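Local atomic coordinates of uncharacterized protein (Photobacterium profundum, PDB entry 3R87), a protein that is a hotdog-fold thioesterase of the 4-hydroxybenzoyl-CoA thioesterase family, expected to hydrolyse acyl thioester bonds. Residues Y7-Q12 and F33-E38; V96-P99 and A104-I107; E111-C114 and R120-P123. All coordinates share one frame; numbering follows the deposited sequence. Where two conformers were deposited one is given.

In the fold
All three contacts belong to one hotdog fold, in which an antiparallel sheet curls around helix 28-41. Contact 1 sets the first strand, 7-12, against that helix. Contact 2 ties strand 89-97 to strand 106-115 at one end of the sheet, and its valines reach back to contact 1: Phe33 CE1 packs on Val96 CG2 at 3.6 Å. Contact 3 lies further along strand 106-115, its centre about 28 Å from that of contact 2. Contacts 1 and 2 lie away from the magnesium site; in contact 3, the side chain of Cys114 is about 9 Å from that of His53 and about 11 Å from that of Asp127, magnesium ligands although no ion is bound to this chain.

Contact 1: residues Y7-Q12 and F33-E38; sequences YHHPVQ and FERARE
The first strand and central helix of a hotdog fold meet here, His9 and Val11 of strand 7-12 coming against Arg35 and Ala36 of helix 28-41. The segment axes approach to 8.7 Å at 134°, so the strand crosses the helix obliquely, more against its direction than with it. Ala36, small enough to let the strand come near, presents its CB to His9 CB at 4.0 Å. The His9 ring, swung anti to the backbone N (chi1 174°), reaches toward the helix and brings NE2 to 3.9 Å from Arg35 CB. Its plane stands nearly perpendicular to the Arg35 guanidinium; the ring also stacks with His39.

Arg35 runs extended from CG to NE, which carries its guanidinium across the Val11 side chain, Val11 CG1 lying 3.9 Å from Arg35 NH1. No direct hydrogen bond links the segments. Instead a water in the guanidinium plane accepts from Arg35 NH1 at 3.0 Å and donates to Gln12 O at 2.8 Å. Arg35 NH2 makes a salt bridge to Glu16 of the second subunit, so one side chain serves strand and interface. An antiparallel sheet wrapped round one long helix is the hallmark of the hotdog fold.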
loop_
_atom_site.group_PDB
_atom_site.type_symbol
_atom_site.label_atom_id
_atom_site.label_comp_id
_atom_site.label_asym_id
_atom_site.label_seq_id
_atom_site.Cartn_x
_atom_site.Cartn_y
_atom_site.Cartn_z
ATOM N N TYR A 7 18.783 -17.639 -1.960
ATOM C CA TYR A 7 19.147 -16.226 -1.905
ATOM C C TYR A 7 18.493 -15.600 -0.680
ATOM O O TYR A 7 17.388 -16.007 -0.304
ATOM C CB TYR A 7 18.665 -15.493 -3.170
ATOM C CG TYR A 7 19.331 -16.005 -4.424
ATOM C CD1 TYR A 7 20.425 -15.330 -4.960
ATOM C CD2 TYR A 7 18.887 -17.122 -5.090
ATOM C CE1 TYR A 7 21.057 -15.828 -6.114
ATOM C CE2 TYR A 7 19.515 -17.631 -6.251
ATOM C CZ TYR A 7 20.569 -16.964 -6.742
ATOM O OH TYR A 7 21.192 -17.442 -7.869
ATOM N N HIS A 8 19.127 -14.611 -0.103
ATOM C CA HIS A 8 18.676 -13.945 1.089
ATOM C C HIS A 8 18.452 -12.464 0.813
ATOM O O HIS A 8 19.322 -11.821 0.221
ATOM C CB HIS A 8 19.732 -14.095 2.207
ATOM C CG HIS A 8 19.979 -15.504 2.606
ATOM N ND1 HIS A 8 19.380 -16.078 3.676
ATOM C CD2 HIS A 8 20.777 -16.462 2.038
ATOM C CE1 HIS A 8 19.778 -17.358 3.785
ATOM N NE2 HIS A 8 20.617 -17.594 2.795
ATOM N N HIS A 9 17.335 -11.910 1.292
ATOM C CA HIS A 9 17.032 -10.483 1.136
ATOM C C HIS A 9 16.372 -10.015 2.384
ATOM O O HIS A 9 15.342 -10.522 2.762
ATOM C CB HIS A 9 16.073 -10.305 -0.075
ATOM C CG HIS A 9 15.592 -8.874 -0.233
ATOM N ND1 HIS A 9 16.448 -7.859 -0.503
ATOM C CD2 HIS A 9 14.350 -8.288 -0.042
ATOM C CE1 HIS A 9 15.771 -6.697 -0.470
ATOM N NE2 HIS A 9 14.479 -6.941 -0.265
ATOM N N PRO A 10 16.942 -9.024 3.068
ATOM C CA PRO A 10 16.344 -8.567 4.329
ATOM C C PRO A 10 15.157 -7.664 4.080
ATOM O O PRO A 10 15.168 -6.868 3.140
ATOM C CB PRO A 10 17.475 -7.783 4.999
ATOM C CG PRO A 10 18.317 -7.300 3.826
ATOM C CD PRO A 10 18.228 -8.305 2.774
ATOM N N VAL A 11 14.164 -7.739 4.948
ATOM C CA VAL A 11 13.038 -6.820 4.931
ATOM C C VAL A 11 12.760 -6.363 6.347
ATOM O O VAL A 11 12.470 -7.197 7.222
ATOM C CB VAL A 11 11.753 -7.474 4.309
ATOM C CG1 VAL A 11 10.531 -6.568 4.561
ATOM C CG2 VAL A 11 12.014 -7.678 2.822
ATOM N N GLN A 12 12.793 -5.048 6.572
ATOM C CA GLN A 12 12.418 -4.500 7.855
ATOM C C GLN A 12 10.928 -4.158 7.844
ATOM O O GLN A 12 10.392 -3.655 6.857
ATOM C CB GLN A 12 13.236 -3.269 8.191
ATOM C CG GLN A 12 12.939 -2.703 9.537
ATOM C CD GLN A 12 13.959 -1.799 10.135
ATOM O OE1 GLN A 12 15.167 -1.918 9.846
ATOM N NE2 GLN A 12 13.543 -0.928 11.009
ATOM N N PHE A 33 8.114 -10.697 -1.429
ATOM C CA PHE A 33 8.550 -11.716 -2.348
ATOM C C PHE A 33 8.919 -11.115 -3.693
ATOM O O PHE A 33 9.887 -11.532 -4.318
ATOM C CB PHE A 33 7.520 -12.802 -2.480
ATOM C CG PHE A 33 7.341 -13.699 -1.289
ATOM C CD1 PHE A 33 8.245 -13.748 -0.232
ATOM C CD2 PHE A 33 6.273 -14.584 -1.242
ATOM C CE1 PHE A 33 8.124 -14.643 0.803
ATOM C CE2 PHE A 33 6.146 -15.487 -0.177
ATOM C CZ PHE A 33 7.056 -15.513 0.848
ATOM N N GLU A 34 8.137 -10.123 -4.164
ATOM C CA GLU A 34 8.435 -9.436 -5.405
ATOM C C GLU A 34 9.811 -8.756 -5.325
ATOM O O GLU A 34 10.620 -8.889 -6.259
ATOM C CB GLU A 34 7.324 -8.449 -5.748
ATOM C CG GLU A 34 7.361 -7.946 -7.167
ATOM C CD GLU A 34 8.456 -6.890 -7.471
ATOM O OE1 GLU A 34 8.762 -6.092 -6.634
ATOM O OE2 GLU A 34 8.974 -6.835 -8.608
ATOM N N ARG A 35 10.077 -8.040 -4.236
ATOM C CA ARG A 35 11.361 -7.374 -4.086
ATOM C C ARG A 35 12.480 -8.388 -4.196
ATOM O O ARG A 35 13.510 -8.170 -4.838
ATOM C CB ARG A 35 11.462 -6.682 -2.725
ATOM C CG ARG A 35 10.434 -5.609 -2.456
ATOM C CD ARG A 35 10.629 -5.073 -1.058
ATOM N NE ARG A 35 9.486 -4.299 -0.616
ATOM C CZ ARG A 35 9.285 -3.889 0.627
ATOM N NH1 ARG A 35 10.217 -4.143 1.553
ATOM N NH2 ARG A 35 8.152 -3.306 0.947
ATOM N N ALA A 36 12.318 -9.512 -3.487
ATOM C CA ALA A 36 13.369 -10.510 -3.418
ATOM C C ALA A 36 13.625 -11.110 -4.801
ATOM O O ALA A 36 14.802 -11.384 -5.137
ATOM C CB ALA A 36 13.001 -11.553 -2.386
ATOM N N ARG A 37 12.594 -11.361 -5.597
ATOM C CA ARG A 37 12.817 -11.831 -6.950
ATOM C C ARG A 37 13.584 -10.810 -7.764
ATOM O O ARG A 37 14.453 -11.178 -8.563
ATOM C CB ARG A 37 11.524 -12.205 -7.655
ATOM C CG ARG A 37 10.779 -13.350 -7.032
ATOM C CD ARG A 37 9.615 -13.856 -7.882
ATOM N NE ARG A 37 8.617 -12.814 -8.146
ATOM C CZ ARG A 37 7.590 -12.530 -7.349
ATOM N NH1 ARG A 37 7.370 -13.165 -6.233
ATOM N NH2 ARG A 37 6.725 -11.569 -7.731
ATOM N N GLU A 38 13.266 -9.527 -7.604
ATOM C CA GLU A 38 14.027 -8.507 -8.338
ATOM C C GLU A 38 15.495 -8.559 -8.037
ATOM O O GLU A 38 16.311 -8.380 -8.929
ATOM C CB GLU A 38 13.502 -7.095 -8.071
ATOM C CG GLU A 38 12.078 -6.840 -8.514
ATOM C CD GLU A 38 11.814 -5.382 -8.714
ATOM O OE1 GLU A 38 12.737 -4.583 -8.935
ATOM O OE2 GLU A 38 10.624 -4.967 -8.727
HETATM O O HOH W 1 9.980 -2.795 4.209
#

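Contact 2: residues V96-P99 and A104-I107; sequences VWRP and AAVI
Two backbone hydrogen bonds join Val96 to Ala105 and Val106 across the hairpin. Val96 N donates to Val106 O at 2.9 Å, and Ala105 N donates to Val96 O at 2.8 Å. The second approaches almost straight in line with the carbonyl (C=O...N 174°), although the hydrogen bond is bent at the hydrogen. Val96 O also receives a CA-H...O contact from Ala104 CA at 3.5 Å, so one oxygen serves two consecutive residues. Ala105 and Val106 both face Val96, and this extra residue is what makes the pairing a bulge.

Around this polar core, the side chains sort themselves onto two sides. Val96 and Val106 lie side by side and point the same way, Val96 CG2 touching Val106 CB at 3.7 Å. Branched aliphatic residues suit this place because their face of the sheet is covered by Phe29 and Phe33 of helix 28-41. Trp97 starts away from the partner strand, but with CG anti to its carbonyl carbon (chi1 -77°) the indole returns over Ala104. Ala104 CA sits above the five-membered ring, 4.0 Å from its centroid and 12° off the normal, a CH-pi contact. The small alanine lets backbone and methyl both lie against the ring, while Trp97 NE1 is hydrogen-bonded to Glu95 OE1.

Farther out, the aliphatic part of Arg98 rests on Ala105, its CG 4.1 Å from Ala105 CB. The guanidinium leads on to salt bridges with Glu74 and Asp68, so the long side chain combines apolar packing with charge pairing. Near its turn, the antiparallel hairpin of strands 89-97 and 106-115 thus carries a classic beta bulge, Ala105 and Val106 opposite Val96.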
loop_
_atom_site.group_PDB
_atom_site.type_symbol
_atom_site.label_atom_id
_atom_site.label_comp_id
_atom_site.label_asym_id
_atom_site.label_seq_id
_atom_site.Cartn_x
_atom_site.Cartn_y
_atom_site.Cartn_z
ATOM N N VAL A 96 9.427 -16.285 4.282
ATOM C CA VAL A 96 9.773 -15.241 5.254
ATOM C C VAL A 96 10.183 -15.890 6.544
ATOM O O VAL A 96 9.409 -16.663 7.128
ATOM C CB VAL A 96 8.514 -14.360 5.548
ATOM C CG1 VAL A 96 8.865 -13.328 6.605
ATOM C CG2 VAL A 96 7.927 -13.771 4.303
ATOM N N TRP A 97 11.400 -15.559 7.016
ATOM C CA TRP A 97 11.895 -16.105 8.286
ATOM C C TRP A 97 12.078 -14.940 9.277
ATOM O O TRP A 97 12.869 -13.996 9.026
ATOM C CB TRP A 97 13.255 -16.802 8.048
ATOM C CG TRP A 97 13.051 -18.144 7.404
ATOM C CD1 TRP A 97 12.627 -18.403 6.133
ATOM C CD2 TRP A 97 13.242 -19.416 8.013
ATOM N NE1 TRP A 97 12.561 -19.764 5.922
ATOM C CE2 TRP A 97 12.925 -20.393 7.079
ATOM C CE3 TRP A 97 13.652 -19.814 9.315
ATOM C CZ2 TRP A 97 13.020 -21.769 7.349
ATOM C CZ3 TRP A 97 13.767 -21.154 9.574
ATOM C CH2 TRP A 97 13.462 -22.114 8.612
ATOM N N ARG A 98 11.397 -15.035 10.401
ATOM C CA ARG A 98 11.567 -14.096 11.505
ATOM C C ARG A 98 12.908 -14.309 12.166
ATOM O O ARG A 98 13.485 -15.440 12.106
ATOM C CB ARG A 98 10.472 -14.226 12.527
ATOM C CG ARG A 98 9.071 -13.869 11.965
ATOM C CD ARG A 98 7.978 -14.110 12.938
ATOM N NE ARG A 98 8.045 -13.193 14.084
ATOM C CZ ARG A 98 7.523 -13.414 15.306
ATOM N NH1 ARG A 98 6.890 -14.569 15.605
ATOM N NH2 ARG A 98 7.632 -12.504 16.256
ATOM N N PRO A 99 13.472 -13.316 12.835
ATOM C CA PRO A 99 14.822 -13.480 13.445
ATOM C C PRO A 99 14.869 -14.611 14.420
ATOM O O PRO A 99 14.083 -14.715 15.352
ATOM C CB PRO A 99 15.020 -12.139 14.151
ATOM C CG PRO A 99 14.018 -11.243 13.692
ATOM C CD PRO A 99 12.948 -11.956 12.988
ATOM N N ALA A 104 9.634 -21.189 8.805
ATOM C CA ALA A 104 9.186 -20.047 8.043
ATOM C C ALA A 104 7.862 -19.514 8.596
ATOM O O ALA A 104 6.950 -20.305 8.897
ATOM C CB ALA A 104 8.984 -20.455 6.609
ATOM N N ALA A 105 7.738 -18.213 8.676
ATOM C CA ALA A 105 6.456 -17.598 9.025
ATOM C C ALA A 105 5.501 -17.601 7.862
ATOM O O ALA A 105 4.274 -17.651 8.080
ATOM C CB ALA A 105 6.697 -16.159 9.462
ATOM N N VAL A 106 5.994 -17.495 6.646
ATOM C CA VAL A 106 5.203 -17.409 5.420
ATOM C C VAL A 106 5.939 -18.206 4.364
ATOM O O VAL A 106 7.176 -18.059 4.237
ATOM C CB VAL A 106 4.973 -15.971 4.969
ATOM C CG1 VAL A 106 4.122 -15.922 3.686
ATOM C CG2 VAL A 106 4.368 -15.135 6.071
ATOM N N ILE A 107 5.220 -18.986 3.599
ATOM C CA ILE A 107 5.742 -19.770 2.479
ATOM C C ILE A 107 4.968 -19.409 1.238
ATOM O O ILE A 107 3.722 -19.393 1.277
ATOM C CB ILE A 107 5.636 -21.256 2.762
ATOM C CG1 ILE A 107 6.491 -21.646 3.965
ATOM C CG2 ILE A 107 6.008 -22.067 1.476
ATOM C CD1 ILE A 107 6.207 -23.034 4.543
#

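Contact 3: residues E111-C114 and R120-P123; sequences EMVC and RLQP
Polar contacts between Cys114 and the chain around Gln122 run through the backbone. Gln122 N donates to Cys114 O at 2.8 Å, with 148° at the hydrogen and the donor tilted 32° out of the carbonyl plane. The same oxygen lies 3.4 Å from Leu121 CA in a CA-H...O contact, and thus meets two successive residues of the partner. A water accepts from Cys114 N at 2.8 Å and lies 2.7 Å from Gln122 O, to which it can donate, though other acceptors compete for its protons. The water thus bridges the two backbones beside the direct bond.

These segments form the last hairpin of the hotdog sheet, in which the short, weakly bonded strand 121-122 runs antiparallel to the end of strand 106-115. Arg120, at the turn side, forms salt bridges with Asp116 and Glu118 of the connecting loop, where a long charged side chain is well placed at the surface.

Apolar packing joins Val113 and Leu121. Leu121 CD2 slants across the Val113 side chain, 3.6 Å from Val113 CB and in touch with both methyls; the flexible leucine reaches across to a valine whose branching offers it a broad surface. In the conformer given, Cys114 SG lies 4.1 Å from Gln122 CB, a looser contact. The compact thiol fits this buried place, where Phe57 of strand 56-66 also packs on Cys114, while Pro123 turns away to rest on Lys87 and Tyr88.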
loop_
_atom_site.group_PDB
_atom_site.type_symbol
_atom_site.label_atom_id
_atom_site.label_comp_id
_atom_site.label_asym_id
_atom_site.label_seq_id
_atom_site.Cartn_x
_atom_site.Cartn_y
_atom_site.Cartn_z
ATOM N N GLU A 111 4.608 -19.122 -9.488
ATOM C CA GLU A 111 4.892 -19.405 -10.871
ATOM C C GLU A 111 4.865 -18.124 -11.645
ATOM O O GLU A 111 3.848 -17.386 -11.603
ATOM C CB GLU A 111 3.881 -20.361 -11.479
ATOM C CG GLU A 111 3.737 -21.614 -10.790
ATOM C CD GLU A 111 2.904 -22.655 -11.545
ATOM O OE1 GLU A 111 2.293 -22.361 -12.634
ATOM O OE2 GLU A 111 2.787 -23.772 -10.985
ATOM N N MET A 112 5.919 -17.825 -12.366
ATOM C CA MET A 112 6.133 -16.589 -13.070
ATOM C C MET A 112 6.178 -16.856 -14.587
ATOM O O MET A 112 6.811 -17.847 -15.004
ATOM C CB MET A 112 7.540 -16.097 -12.628
ATOM C CG MET A 112 7.984 -14.794 -13.235
ATOM S SD MET A 112 9.595 -14.193 -12.786
ATOM C CE MET A 112 10.725 -15.048 -13.615
ATOM N N VAL A 113 5.618 -15.938 -15.365
ATOM C CA VAL A 113 5.738 -15.920 -16.828
ATOM C C VAL A 113 6.285 -14.547 -17.245
ATOM O O VAL A 113 6.364 -13.615 -16.487
ATOM C CB VAL A 113 4.370 -16.173 -17.439
ATOM C CG1 VAL A 113 3.894 -17.561 -17.042
ATOM C CG2 VAL A 113 3.303 -15.141 -17.016
ATOM N N CYS A 114 6.694 -14.485 -18.542
ATOM C CA CYS A 114 7.172 -13.252 -19.153
ATOM C C CYS A 114 6.176 -12.787 -20.235
ATOM O O CYS A 114 5.760 -13.610 -21.011
ATOM C CB CYS A 114 8.546 -13.544 -19.747
ATOM S SG CYS A 114 9.313 -12.080 -20.593
ATOM N N ARG A 120 0.983 -11.251 -24.309
ATOM C CA ARG A 120 1.415 -12.515 -24.903
ATOM C C ARG A 120 2.613 -13.094 -24.175
ATOM O O ARG A 120 3.623 -12.350 -23.860
ATOM C CB ARG A 120 1.754 -12.306 -26.372
ATOM C CG ARG A 120 0.514 -11.726 -27.126
ATOM C CD ARG A 120 0.800 -11.489 -28.657
ATOM N NE ARG A 120 1.910 -10.504 -28.807
ATOM C CZ ARG A 120 2.176 -9.733 -29.872
ATOM N NH1 ARG A 120 1.453 -9.809 -30.971
ATOM N NH2 ARG A 120 3.217 -8.897 -29.821
ATOM N N LEU A 121 2.598 -14.411 -23.945
ATOM C CA LEU A 121 3.678 -15.111 -23.265
ATOM C C LEU A 121 4.899 -15.131 -24.126
ATOM O O LEU A 121 4.825 -15.372 -25.342
ATOM C CB LEU A 121 3.336 -16.584 -22.950
ATOM C CG LEU A 121 2.233 -16.898 -21.959
ATOM C CD1 LEU A 121 1.983 -18.457 -22.063
ATOM C CD2 LEU A 121 2.640 -16.479 -20.559
ATOM N N GLN A 122 6.038 -14.915 -23.494
ATOM C CA GLN A 122 7.297 -14.863 -24.226
ATOM C C GLN A 122 8.256 -15.781 -23.461
ATOM O O GLN A 122 8.191 -15.934 -22.216
ATOM C CB GLN A 122 7.944 -13.461 -24.232
ATOM C CG GLN A 122 7.004 -12.423 -24.892
ATOM C CD GLN A 122 6.752 -12.654 -26.377
ATOM O OE1 GLN A 122 5.630 -12.326 -26.907
ATOM N NE2 GLN A 122 7.742 -13.199 -27.051
ATOM N N PRO A 123 9.247 -16.332 -24.126
ATOM C CA PRO A 123 10.312 -17.137 -23.396
ATOM C C PRO A 123 11.117 -16.168 -22.415
ATOM O O PRO A 123 11.283 -14.994 -22.729
ATOM C CB PRO A 123 11.248 -17.591 -24.537
ATOM C CG PRO A 123 10.311 -17.603 -25.715
ATOM C CD PRO A 123 9.481 -16.322 -25.592
HETATM O O HOH W 2 6.450 -16.672 -20.255
#